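Local coordinates for extracellular solute-binding protein family 1 (PDB 5CI5) that binds alpha-D-tagatopyranose and, judging by its family, probably delivers sugars to an ABC transporter, at residues L140-K145 against D249-M254. Sequence-based numbering, arbitrary orientation.
Sequences LLLYNK and DYRNMM
M254, a selenomethionine, packs against L142 in the apolar part of this buried contact. The M254 chain runs out from the helix fully extended as far as SE, which rests 3.8 Å from L142 CG; the last bond then turns (chi3 -61°) and lays the methyl CE over the strand backbone, 3.4 Å from L142 O. M254 SE also lies 3.9 Å from Y143 C, placing the selenium against the backbone between L142 and N144, the two strand residues whose CB atoms face the helix. L142 CD2, itself near M254 SE, also reaches the aliphatic root of R251 at CG, 4.3 Å away, while the guanidinium group leads off to a salt bridge with D248.

The strand is the middle one of a three-stranded antiparallel sheet, between 261-264 and 283-286, and helix 247-255 packs along one face of it; the axes of strand 140-144 and of the 249-254 segment approach to 9.6 Å and run at 24° to each other. This small sheet and its helix belong to the alpha/beta architecture of a periplasmic-binding-protein fold; the R251 side chain lies about 7 Å from the bound tagatose.

Between the two segments the polar contact is confined to N144, whose ND2 gives M254 O a weak, bent hydrogen bond (3.1 Å, 125° at the hydrogen) and also bonds N257 OD1. N144 OD1 accepts from M147 N, N-capping helix 145-150, while N144 CB touches M254 CG at 3.8 Å.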
ATOM      1  N   LEU A 140       2.694   5.896  -6.602  1.00  7.38           N
ATOM      2  CA  LEU A 140       2.860   6.789  -7.749  1.00  6.27           C
ATOM      3  C   LEU A 140       1.721   7.786  -7.816  1.00  8.00           C
ATOM      4  O   LEU A 140       0.743   7.679  -7.067  1.00  8.30           O
ATOM      5  CB  LEU A 140       2.904   5.989  -9.053  1.00  9.50           C
ATOM      6  CG  LEU A 140       3.974   4.906  -9.168  1.00 18.72           C
ATOM      7  CD1 LEU A 140       3.593   3.917 -10.250  1.00 20.55           C
ATOM      8  CD2 LEU A 140       5.308   5.535  -9.466  1.00 16.42           C
ATOM      9  N   LEU A 141       1.861   8.751  -8.716  1.00  8.98           N
ATOM     10  CA  LEU A 141       0.721   9.570  -9.100  1.00  9.65           C
ATOM     11  C   LEU A 141      -0.173   8.740 -10.018  1.00  8.65           C
ATOM     12  O   LEU A 141       0.277   8.256 -11.055  1.00 11.15           O
ATOM     13  CB  LEU A 141       1.171  10.838  -9.794  1.00  7.55           C
ATOM     14  CG  LEU A 141       0.079  11.807 -10.183  1.00  8.24           C
ATOM     15  CD1 LEU A 141      -0.454  12.523  -8.950  1.00 13.52           C
ATOM     16  CD2 LEU A 141       0.572  12.802 -11.225  1.00 10.07           C
ATOM     17  N   LEU A 142      -1.422   8.582  -9.593  1.00  7.51           N
ATOM     18  CA  LEU A 142      -2.519   8.044 -10.413  1.00  7.34           C
ATOM     19  C   LEU A 142      -3.335   9.209 -10.931  1.00  6.64           C
ATOM     20  O   LEU A 142      -3.697  10.078 -10.150  1.00 10.28           O
ATOM     21  CB  LEU A 142      -3.386   7.111  -9.554  1.00  8.61           C
ATOM     22  CG  LEU A 142      -4.573   6.419 -10.213  1.00  8.90           C
ATOM     23  CD1 LEU A 142      -4.122   5.342 -11.199  1.00 10.44           C
ATOM     24  CD2 LEU A 142      -5.461   5.792  -9.116  1.00  8.97           C
ATOM     25  N   TYR A 143      -3.603   9.264 -12.234  1.00  9.54           N
ATOM     26  CA  TYR A 143      -4.315  10.414 -12.751  1.00 12.27           C
ATOM     27  C   TYR A 143      -5.204  10.081 -13.934  1.00 11.86           C
ATOM     28  O   TYR A 143      -5.016   9.079 -14.621  1.00 10.14           O
ATOM     29  CB  TYR A 143      -3.308  11.523 -13.114  1.00  8.72           C
ATOM     30  CG  TYR A 143      -2.387  11.223 -14.279  1.00  8.99           C
ATOM     31  CD1 TYR A 143      -1.205  10.499 -14.090  1.00 12.17           C
ATOM     32  CD2 TYR A 143      -2.668  11.696 -15.561  1.00 13.62           C
ATOM     33  CE1 TYR A 143      -0.357  10.233 -15.139  1.00 15.17           C
ATOM     34  CE2 TYR A 143      -1.818  11.428 -16.622  1.00 18.12           C
ATOM     35  CZ  TYR A 143      -0.665  10.709 -16.404  1.00 22.95           C
ATOM     36  OH  TYR A 143       0.187  10.436 -17.450  1.00 24.15           O
ATOM     37  N   ASN A 144      -6.158  10.986 -14.156  1.00  9.21           N
ATOM     38  CA  ASN A 144      -7.266  10.819 -15.075  1.00 10.62           C
ATOM     39  C   ASN A 144      -6.998  11.668 -16.308  1.00 11.36           C
ATOM     40  O   ASN A 144      -6.971  12.891 -16.228  1.00 11.71           O
ATOM     41  CB  ASN A 144      -8.564  11.233 -14.360  1.00 10.46           C
ATOM     42  CG  ASN A 144      -9.818  11.067 -15.219  1.00 13.92           C
ATOM     43  OD1 ASN A 144      -9.839  11.427 -16.391  1.00 13.89           O
ATOM     44  ND2 ASN A 144     -10.860  10.499 -14.629  1.00 12.87           N
ATOM     45  N   LYS A 145      -6.818  11.017 -17.452  1.00  8.84           N
ATOM     46  CA  LYS A 145      -6.438  11.708 -18.673  1.00 12.33           C
ATOM     47  C   LYS A 145      -7.531  12.635 -19.192  1.00 13.83           C
ATOM     48  O   LYS A 145      -7.245  13.754 -19.644  1.00 14.63           O
ATOM     49  CB  LYS A 145      -6.084  10.685 -19.742  1.00 15.58           C
ATOM     50  CG  LYS A 145      -4.734   9.999 -19.532  1.00 22.36           C
ATOM     51  CD  LYS A 145      -4.500   9.002 -20.664  1.00 30.70           C
ATOM     52  CE  LYS A 145      -3.040   8.819 -20.994  1.00 42.31           C
ATOM     53  NZ  LYS A 145      -2.912   8.088 -22.293  1.00 45.43           N
ATOM     54  N   ASP A 249     -11.114   5.949  -1.739  1.00  8.79           N
ATOM     55  CA  ASP A 249     -12.235   6.820  -2.060  1.00  8.26           C
ATOM     56  C   ASP A 249     -11.921   7.660  -3.307  1.00 10.95           C
ATOM     57  O   ASP A 249     -12.738   7.776  -4.233  1.00  9.55           O
ATOM     58  CB  ASP A 249     -12.548   7.730  -0.875  1.00  8.97           C
ATOM     59  CG  ASP A 249     -12.792   6.962   0.394  1.00 11.86           C
ATOM     60  OD1 ASP A 249     -13.581   6.001   0.339  1.00 14.18           O
ATOM     61  OD2 ASP A 249     -12.180   7.296   1.437  1.00 11.22           O
ATOM     62  N   TYR A 250     -10.713   8.208  -3.350  1.00  9.98           N
ATOM     63  CA  TYR A 250     -10.324   9.060  -4.480  1.00  9.15           C
ATOM     64  C   TYR A 250     -10.267   8.264  -5.784  1.00  7.02           C
ATOM     65  O   TYR A 250     -10.586   8.812  -6.842  1.00  8.21           O
ATOM     66  CB  TYR A 250      -8.995   9.756  -4.197  1.00  6.27           C
ATOM     67  CG  TYR A 250      -9.053  10.684  -2.996  1.00  8.79           C
ATOM     68  CD1 TYR A 250     -10.173  11.473  -2.759  1.00  8.27           C
ATOM     69  CD2 TYR A 250      -7.996  10.760  -2.076  1.00  7.64           C
ATOM     70  CE1 TYR A 250     -10.227  12.320  -1.671  1.00  9.63           C
ATOM     71  CE2 TYR A 250      -8.053  11.588  -0.983  1.00  7.87           C
ATOM     72  CZ  TYR A 250      -9.174  12.372  -0.781  1.00  8.18           C
ATOM     73  OH  TYR A 250      -9.262  13.229   0.277  1.00 10.60           O
ATOM     74  N   ARG A 251      -9.848   6.998  -5.731  1.00  9.24           N
ATOM     75  CA  ARG A 251      -9.819   6.154  -6.926  1.00  7.54           C
ATOM     76  C   ARG A 251     -11.239   5.950  -7.441  1.00  8.90           C
ATOM     77  O   ARG A 251     -11.497   6.004  -8.645  1.00  8.85           O
ATOM     78  CB  ARG A 251      -9.158   4.797  -6.638  1.00  8.15           C
ATOM     79  CG  ARG A 251      -9.067   3.884  -7.833  1.00  9.81           C
ATOM     80  CD  ARG A 251      -8.619   2.474  -7.448  1.00 10.29           C
ATOM     81  NE  ARG A 251      -9.568   1.821  -6.555  1.00 10.85           N
ATOM     82  CZ  ARG A 251      -9.354   1.569  -5.260  1.00 11.85           C
ATOM     83  NH1 ARG A 251      -8.211   1.882  -4.653  1.00 10.16           N
ATOM     84  NH2 ARG A 251     -10.298   0.961  -4.561  1.00 10.79           N
ATOM     85  N   ASN A 252     -12.175   5.704  -6.530  1.00 10.28           N
ATOM     86  CA  ASN A 252     -13.551   5.528  -6.945  1.00  9.70           C
ATOM     87  C   ASN A 252     -14.149   6.823  -7.501  1.00  8.25           C
ATOM     88  O   ASN A 252     -14.910   6.799  -8.460  1.00 11.08           O
ATOM     89  CB  ASN A 252     -14.360   4.969  -5.775  1.00 11.42           C
ATOM     90  CG  ASN A 252     -14.091   3.484  -5.565  1.00 13.14           C
ATOM     91  OD1 ASN A 252     -14.150   2.718  -6.513  1.00 17.05           O
ATOM     92  ND2 ASN A 252     -13.737   3.091  -4.344  1.00 21.16           N
HETATM   93  N   MSE A 253     -13.752   7.959  -6.946  1.00 10.29           N
HETATM   94  CA  MSE A 253     -14.207   9.247  -7.455  1.00  7.93           C
HETATM   95  C   MSE A 253     -13.548   9.528  -8.791  1.00  8.99           C
HETATM   96  O   MSE A 253     -14.165  10.132  -9.691  1.00 11.99           O
HETATM   97  CB  MSE A 253     -13.902  10.359  -6.462  1.00  8.91           C
HETATM   98  CG  MSE A 253     -14.674  10.212  -5.162  1.00  8.43           C
HETATM   99 SE   MSE A 253     -14.149  11.546  -3.872  0.78 17.71          SE
HETATM  100  CE  MSE A 253     -15.074  10.847  -2.316  1.00 26.84           C
HETATM  101  N   MSE A 254     -12.308   9.081  -8.947  1.00  9.53           N
HETATM  102  CA  MSE A 254     -11.625   9.268 -10.211  1.00  8.60           C
HETATM  103  C   MSE A 254     -12.387   8.521 -11.328  1.00 12.10           C
HETATM  104  O   MSE A 254     -12.496   9.007 -12.454  1.00 10.25           O
HETATM  105  CB  MSE A 254     -10.173   8.794 -10.118  1.00 10.24           C
HETATM  106  CG  MSE A 254      -9.396   9.072 -11.363  1.00  7.55           C
HETATM  107 SE   MSE A 254      -7.517   8.561 -11.208  0.70 11.89          SE
HETATM  108  CE  MSE A 254      -7.010   9.742  -9.736  1.00 12.08           C
TER